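Local atomic coordinates of Glyoxalase/bleomycin resistance protein/dioxygenase (Catenulispora acidiphila, PDB entry 4N04), a protein that belongs to the glyoxalase/bleomycin resistance/dioxygenase (vicinal oxygen chelate) superfamily and may act as a dioxygenase, though its reaction and substrate are not established. Residues E70-V75 with R97-L102; E38-W43 with L50-E55. The protein carries 1 engineered substitution. All blocks are in the same frame, centred on the assembly; numbering follows the deposited sequence.

In the fold
The chain is built from two similar halves, each a four-stranded mixed sheet of order 1-4-3-2 with a helix after its first strand, the paired βαβββ modules of the vicinal oxygen chelate fold. Interaction 2 (38-43 with 50-55) joins neighbouring strands within the first sheet, by backbone bonds; interaction 1 (70-75 with 97-102) lays the start of a helix against the second sheet, chiefly by side chains. They lie on opposite sides of the chain's centre, their own centres 21 Å apart and their nearest atoms about 10 Å apart, without touching. A bound 2-[N-cyclohexylamino]ethane sulfonic acid, probably from the crystallisation liquor, lies about 3 Å (nearest atoms) from the E40 side chain of interaction 2.

Interaction 1: residues E70-V75 with R97-L102; sequences EDLDAV and RKVTYL
L72 and V75, on the first turn of helix 72-81, turn toward R97, V99 and Y101 of strand 97-102, the helix-on-sheet packing of the second βαβββ module of this vicinal oxygen chelate fold. The apolar part centres on L72. Its CG stands anti to the backbone N (chi1 -169°). The CD2 branch makes the contact with the strand, 3.5 Å from R97 CB and 3.8 Å from V99 CG1. The same methyl lies over one face of the R97 guanidinium, offset toward its rim. L76, one turn on, touches R97, V99 and Y101, while F111 of strand 108-113 backs L72 and V75.

The charged part, as modelled, is a salt bridge of D73 OD2 with R97 NH2 at the guanidinium edge, but the two atoms are placed too close together and its geometry is doubtful. R97 NH2 also forms a salt bridge with E113 OE2, so two acids are modelled at the same guanidinium nitrogen.

No hydrogen bond crosses the contact. The helix start is instead fixed from within: D71 is its N-cap, and A74 N donates to D71 OD2 at 3.1 Å, approaching from above the carboxylate plane.

Interaction 2: residues E38-W43 with L50-E55; sequences ETEAVW and LLYIVE
The β-hairpin of strands 40-46 and 49-55 supplies the two central strands of the first sheet, and here T39 to W43 pair with L50 to E55. Over segments 40-43 and 50-55 the axes run 167° apart, close to antiparallel, at a closest approach of 4.6 Å. Two-way bonds join the hydrogen-bonded pairs A41/I53 and W43/L51, the straightest being W43 N to L51 O, 2.7 Å with an N-H...O angle of 176°. E55 N adds a fifth bond to T39 O, extending the pairing to T39, just before strand 40-46 begins. At the non-hydrogen-bonded pairs E40/V54 and V42/Y52 the CA atoms close to 4.4 and 4.2 Å.

One face of the sheet bears A41, W43, L51 and I53. W43 has CG anti to the carbonyl carbon (chi1 -75°), and its indole meets I53 with its edge: CG1 lies in the ring plane near CZ3, and CD1 is 3.9 Å from CH2. L21, Y24 and L28 of helix 17-28 pack on this indole, while its NE1 donates to A30 O.

On the other face, E40 and V54 lie side by side and point the same way, with E40 CG 3.4 Å from V54 CB. V42 divides its branches, CG1 meeting L50 CD2 and CG2 meeting Y52 CB at 3.8 Å. The E40 side chain also lies alongside that of Y52, with OE2 near CD1, and OE2 hydrogen-bonds the amine of the bound sulfonic acid, probably a crystallisation additive.

At the outer end of the pairing the T39 and E55 side chains cross, CB to CB 3.6 Å, and E55 OE2 accepts from F17 N at the start of helix 17-28. A hairpin forming the central strands of a 1-4-3-2 sheet, with the module's own helix packed on one face, is the βαβββ topology of the vicinal oxygen chelate fold.

Interaction 1: residues E70-V75 with R97-L102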
loop_
_atom_site.group_PDB
_atom_site.type_symbol
_atom_site.label_atom_id
_atom_site.label_comp_id
_atom_site.label_asym_id
_atom_site.label_seq_id
_atom_site.Cartn_x
_atom_site.Cartn_y
_atom_site.Cartn_z
ATOM N N GLU A 70 -9.364 -7.756 -6.928
ATOM C CA GLU A 70 -10.584 -8.049 -7.663
ATOM C C GLU A 70 -11.205 -6.758 -8.177
ATOM O O GLU A 70 -11.562 -6.669 -9.344
ATOM C CB GLU A 70 -11.583 -8.800 -6.782
ATOM C CG GLU A 70 -11.091 -10.146 -6.265
ATOM C CD GLU A 70 -12.205 -10.977 -5.641
ATOM O OE1 GLU A 70 -13.160 -11.329 -6.365
ATOM O OE2 GLU A 70 -12.133 -11.273 -4.428
ATOM N N ASP A 71 -11.317 -5.757 -7.309
ATOM C CA ASP A 71 -12.031 -4.526 -7.655
ATOM C C ASP A 71 -11.122 -3.300 -7.618
ATOM O O ASP A 71 -11.074 -2.584 -6.613
ATOM C CB ASP A 71 -13.215 -4.317 -6.696
ATOM C CG ASP A 71 -14.230 -3.298 -7.212
ATOM O OD1 ASP A 71 -15.388 -3.320 -6.739
ATOM O OD2 ASP A 71 -13.879 -2.480 -8.089
ATOM N N LEU A 72 -10.422 -3.048 -8.721
ATOM C CA LEU A 72 -9.513 -1.914 -8.800
ATOM C C LEU A 72 -10.244 -0.586 -8.610
ATOM O O LEU A 72 -9.715 0.344 -8.003
ATOM C CB LEU A 72 -8.777 -1.919 -10.130
ATOM C CG LEU A 72 -7.605 -0.944 -10.217
ATOM C CD1 LEU A 72 -6.613 -1.192 -9.091
ATOM C CD2 LEU A 72 -6.918 -1.085 -11.555
ATOM N N ASP A 73 -11.468 -0.507 -9.117
ATOM C CA ASP A 73 -12.233 0.729 -9.057
ATOM C C ASP A 73 -12.545 1.101 -7.621
ATOM O O ASP A 73 -12.584 2.283 -7.269
ATOM C CB ASP A 73 -13.529 0.598 -9.859
ATOM C CG ASP A 73 -13.278 0.344 -11.331
ATOM O OD1 ASP A 73 -14.162 0.652 -12.160
ATOM O OD2 ASP A 73 -12.188 -0.168 -11.660
ATOM N N ALA A 74 -12.769 0.083 -6.795
ATOM C CA ALA A 74 -13.082 0.292 -5.387
ATOM C C ALA A 74 -11.853 0.837 -4.686
ATOM O O ALA A 74 -11.933 1.823 -3.949
ATOM C CB ALA A 74 -13.532 -1.006 -4.739
ATOM N N VAL A 75 -10.717 0.184 -4.930
ATOM C CA VAL A 75 -9.434 0.635 -4.410
ATOM C C VAL A 75 -9.272 2.100 -4.756
ATOM O O VAL A 75 -9.009 2.923 -3.888
ATOM C CB VAL A 75 -8.256 -0.165 -5.023
ATOM C CG1 VAL A 75 -6.920 0.416 -4.579
ATOM C CG2 VAL A 75 -8.355 -1.635 -4.644
ATOM N N ARG A 97 -5.680 -2.281 -16.051
ATOM C CA ARG A 97 -4.985 -1.152 -15.460
ATOM C C ARG A 97 -3.959 -1.558 -14.413
ATOM O O ARG A 97 -4.109 -2.561 -13.721
ATOM C CB ARG A 97 -5.973 -0.180 -14.820
ATOM C CG ARG A 97 -6.885 0.524 -15.790
ATOM C CD ARG A 97 -8.018 1.166 -15.027
ATOM N NE ARG A 97 -8.951 0.158 -14.544
ATOM C CZ ARG A 97 -9.890 0.384 -13.631
ATOM N NH1 ARG A 97 -10.012 1.587 -13.090
ATOM N NH2 ARG A 97 -10.699 -0.596 -13.251
ATOM N N LYS A 98 -2.908 -0.756 -14.323
ATOM C CA LYS A 98 -2.055 -0.726 -13.157
ATOM C C LYS A 98 -2.094 0.713 -12.664
ATOM O O LYS A 98 -1.861 1.637 -13.442
ATOM C CB LYS A 98 -0.627 -1.128 -13.523
ATOM C CG LYS A 98 0.368 -1.057 -12.368
ATOM C CD LYS A 98 1.764 -1.373 -12.866
ATOM C CE LYS A 98 2.843 -0.711 -12.025
ATOM N NZ LYS A 98 4.157 -0.740 -12.733
ATOM N N VAL A 99 -2.417 0.926 -11.392
ATOM C CA VAL A 99 -2.296 2.277 -10.858
ATOM C C VAL A 99 -1.297 2.353 -9.715
ATOM O O VAL A 99 -1.263 1.497 -8.827
ATOM C CB VAL A 99 -3.666 2.954 -10.528
ATOM C CG1 VAL A 99 -4.857 2.102 -11.030
ATOM C CG2 VAL A 99 -3.776 3.291 -9.070
ATOM N N THR A 100 -0.467 3.384 -9.753
ATOM C CA THR A 100 0.633 3.471 -8.819
ATOM C C THR A 100 0.469 4.597 -7.819
ATOM O O THR A 100 0.218 5.740 -8.186
ATOM C CB THR A 100 1.957 3.663 -9.558
ATOM O OG1 THR A 100 2.126 2.602 -10.502
ATOM C CG2 THR A 100 3.120 3.653 -8.573
ATOM N N TYR A 101 0.638 4.268 -6.547
ATOM C CA TYR A 101 0.638 5.276 -5.503
ATOM C C TYR A 101 2.051 5.515 -5.014
ATOM O O TYR A 101 2.867 4.590 -4.969
ATOM C CB TYR A 101 -0.236 4.824 -4.337
ATOM C CG TYR A 101 -1.697 4.789 -4.680
ATOM C CD1 TYR A 101 -2.502 5.913 -4.497
ATOM C CD2 TYR A 101 -2.279 3.644 -5.212
ATOM C CE1 TYR A 101 -3.856 5.891 -4.824
ATOM C CE2 TYR A 101 -3.634 3.615 -5.543
ATOM C CZ TYR A 101 -4.412 4.740 -5.344
ATOM O OH TYR A 101 -5.750 4.715 -5.661
ATOM N N LEU A 102 2.340 6.755 -4.648
ATOM C CA LEU A 102 3.592 7.065 -3.985
ATOM C C LEU A 102 3.316 7.432 -2.534
ATOM O O LEU A 102 2.558 8.363 -2.273
ATOM C CB LEU A 102 4.296 8.214 -4.698
ATOM C CG LEU A 102 4.725 7.901 -6.126
ATOM C CD1 LEU A 102 5.297 9.126 -6.800
ATOM C CD2 LEU A 102 5.712 6.742 -6.161
#

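Interaction 2: residues E38-W43 with L50-E55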
loop_
_atom_site.group_PDB
_atom_site.type_symbol
_atom_site.label_atom_id
_atom_site.label_comp_id
_atom_site.label_asym_id
_atom_site.label_seq_id
_atom_site.Cartn_x
_atom_site.Cartn_y
_atom_site.Cartn_z
ATOM N N GLU A 38 6.191 0.254 18.558
ATOM C CA GLU A 38 5.634 1.594 18.412
ATOM C C GLU A 38 5.817 2.228 17.041
ATOM O O GLU A 38 4.979 3.017 16.615
ATOM C CB GLU A 38 6.145 2.539 19.488
ATOM C CG GLU A 38 5.032 3.426 20.002
ATOM C CD GLU A 38 5.532 4.686 20.665
ATOM O OE1 GLU A 38 6.675 5.103 20.357
ATOM O OE2 GLU A 38 4.773 5.256 21.485
ATOM N N THR A 39 6.909 1.908 16.356
ATOM C CA THR A 39 7.080 2.405 14.998
ATOM C C THR A 39 6.983 1.286 13.944
ATOM O O THR A 39 7.752 1.239 12.986
ATOM C CB THR A 39 8.364 3.240 14.859
ATOM O OG1 THR A 39 9.475 2.498 15.363
ATOM C CG2 THR A 39 8.227 4.528 15.658
ATOM N N GLU A 40 5.994 0.414 14.130
ATOM C CA GLU A 40 5.736 -0.699 13.232
ATOM C C GLU A 40 4.265 -1.046 13.205
ATOM O O GLU A 40 3.645 -1.256 14.241
ATOM C CB GLU A 40 6.506 -1.930 13.669
ATOM C CG GLU A 40 7.515 -2.367 12.668
ATOM C CD GLU A 40 7.937 -3.803 12.846
ATOM O OE1 GLU A 40 8.921 -4.046 13.582
ATOM O OE2 GLU A 40 7.280 -4.681 12.242
ATOM N N ALA A 41 3.709 -1.122 12.006
ATOM C CA ALA A 41 2.306 -1.441 11.842
ATOM C C ALA A 41 2.152 -2.491 10.749
ATOM O O ALA A 41 2.768 -2.389 9.685
ATOM C CB ALA A 41 1.527 -0.185 11.499
ATOM N N VAL A 42 1.331 -3.496 11.026
ATOM C CA VAL A 42 1.072 -4.605 10.124
ATOM C C VAL A 42 -0.400 -4.616 9.717
ATOM O O VAL A 42 -1.281 -4.514 10.568
ATOM C CB VAL A 42 1.365 -5.942 10.822
ATOM C CG1 VAL A 42 1.028 -7.115 9.921
ATOM C CG2 VAL A 42 2.806 -6.004 11.274
ATOM N N TRP A 43 -0.666 -4.717 8.417
ATOM C CA TRP A 43 -2.022 -4.924 7.927
ATOM C C TRP A 43 -2.130 -6.325 7.376
ATOM O O TRP A 43 -1.326 -6.733 6.533
ATOM C CB TRP A 43 -2.373 -3.974 6.790
ATOM C CG TRP A 43 -2.642 -2.575 7.171
ATOM C CD1 TRP A 43 -3.860 -1.982 7.280
ATOM C CD2 TRP A 43 -1.675 -1.561 7.451
ATOM N NE1 TRP A 43 -3.718 -0.662 7.620
ATOM C CE2 TRP A 43 -2.385 -0.377 7.738
ATOM C CE3 TRP A 43 -0.277 -1.538 7.496
ATOM C CZ2 TRP A 43 -1.748 0.819 8.061
ATOM C CZ3 TRP A 43 0.357 -0.351 7.822
ATOM C CH2 TRP A 43 -0.377 0.812 8.097
ATOM N N LEU A 50 0.262 -10.073 4.005
ATOM C CA LEU A 50 0.262 -8.937 4.914
ATOM C C LEU A 50 1.233 -7.876 4.439
ATOM O O LEU A 50 2.201 -8.172 3.746
ATOM C CB LEU A 50 0.622 -9.373 6.336
ATOM C CG LEU A 50 -0.180 -10.548 6.905
ATOM C CD1 LEU A 50 0.498 -11.875 6.601
ATOM C CD2 LEU A 50 -0.395 -10.392 8.397
ATOM N N LEU A 51 0.955 -6.637 4.816
ATOM C CA LEU A 51 1.811 -5.515 4.487
ATOM C C LEU A 51 2.210 -4.858 5.793
ATOM O O LEU A 51 1.363 -4.650 6.666
ATOM C CB LEU A 51 1.043 -4.513 3.626
ATOM C CG LEU A 51 1.694 -3.146 3.384
ATOM C CD1 LEU A 51 2.905 -3.280 2.472
ATOM C CD2 LEU A 51 0.685 -2.154 2.802
ATOM N N TYR A 52 3.491 -4.537 5.945
ATOM C CA TYR A 52 3.919 -3.795 7.123
ATOM C C TYR A 52 4.835 -2.608 6.833
ATOM O O TYR A 52 5.636 -2.636 5.899
ATOM C CB TYR A 52 4.536 -4.724 8.180
ATOM C CG TYR A 52 5.911 -5.256 7.853
ATOM C CD1 TYR A 52 7.055 -4.636 8.352
ATOM C CD2 TYR A 52 6.072 -6.387 7.060
ATOM C CE1 TYR A 52 8.325 -5.128 8.063
ATOM C CE2 TYR A 52 7.337 -6.891 6.773
ATOM C CZ TYR A 52 8.458 -6.259 7.271
ATOM O OH TYR A 52 9.713 -6.753 6.973
ATOM N N ILE A 53 4.694 -1.565 7.642
ATOM C CA ILE A 53 5.601 -0.427 7.604
ATOM C C ILE A 53 6.430 -0.386 8.885
ATOM O O ILE A 53 5.962 -0.754 9.964
ATOM C CB ILE A 53 4.841 0.897 7.434
ATOM C CG1 ILE A 53 3.912 1.131 8.632
ATOM C CG2 ILE A 53 4.044 0.888 6.144
ATOM C CD1 ILE A 53 3.127 2.431 8.572
ATOM N N VAL A 54 7.672 0.057 8.769
ATOM C CA VAL A 54 8.526 0.185 9.938
ATOM C C VAL A 54 9.378 1.426 9.752
ATOM O O VAL A 54 9.765 1.746 8.636
ATOM C CB VAL A 54 9.424 -1.059 10.122
ATOM C CG1 VAL A 54 10.171 -1.375 8.841
ATOM C CG2 VAL A 54 10.395 -0.864 11.293
ATOM N N GLU A 55 9.651 2.148 10.831
ATOM C CA GLU A 55 10.497 3.320 10.730
ATOM C C GLU A 55 11.973 2.907 10.587
ATOM O O GLU A 55 12.598 2.471 11.543
ATOM C CB GLU A 55 10.273 4.236 11.931
ATOM C CG GLU A 55 10.922 5.604 11.800
ATOM C CD GLU A 55 10.459 6.609 12.861
ATOM O OE1 GLU A 55 11.329 7.142 13.577
ATOM O OE2 GLU A 55 9.241 6.884 12.972
#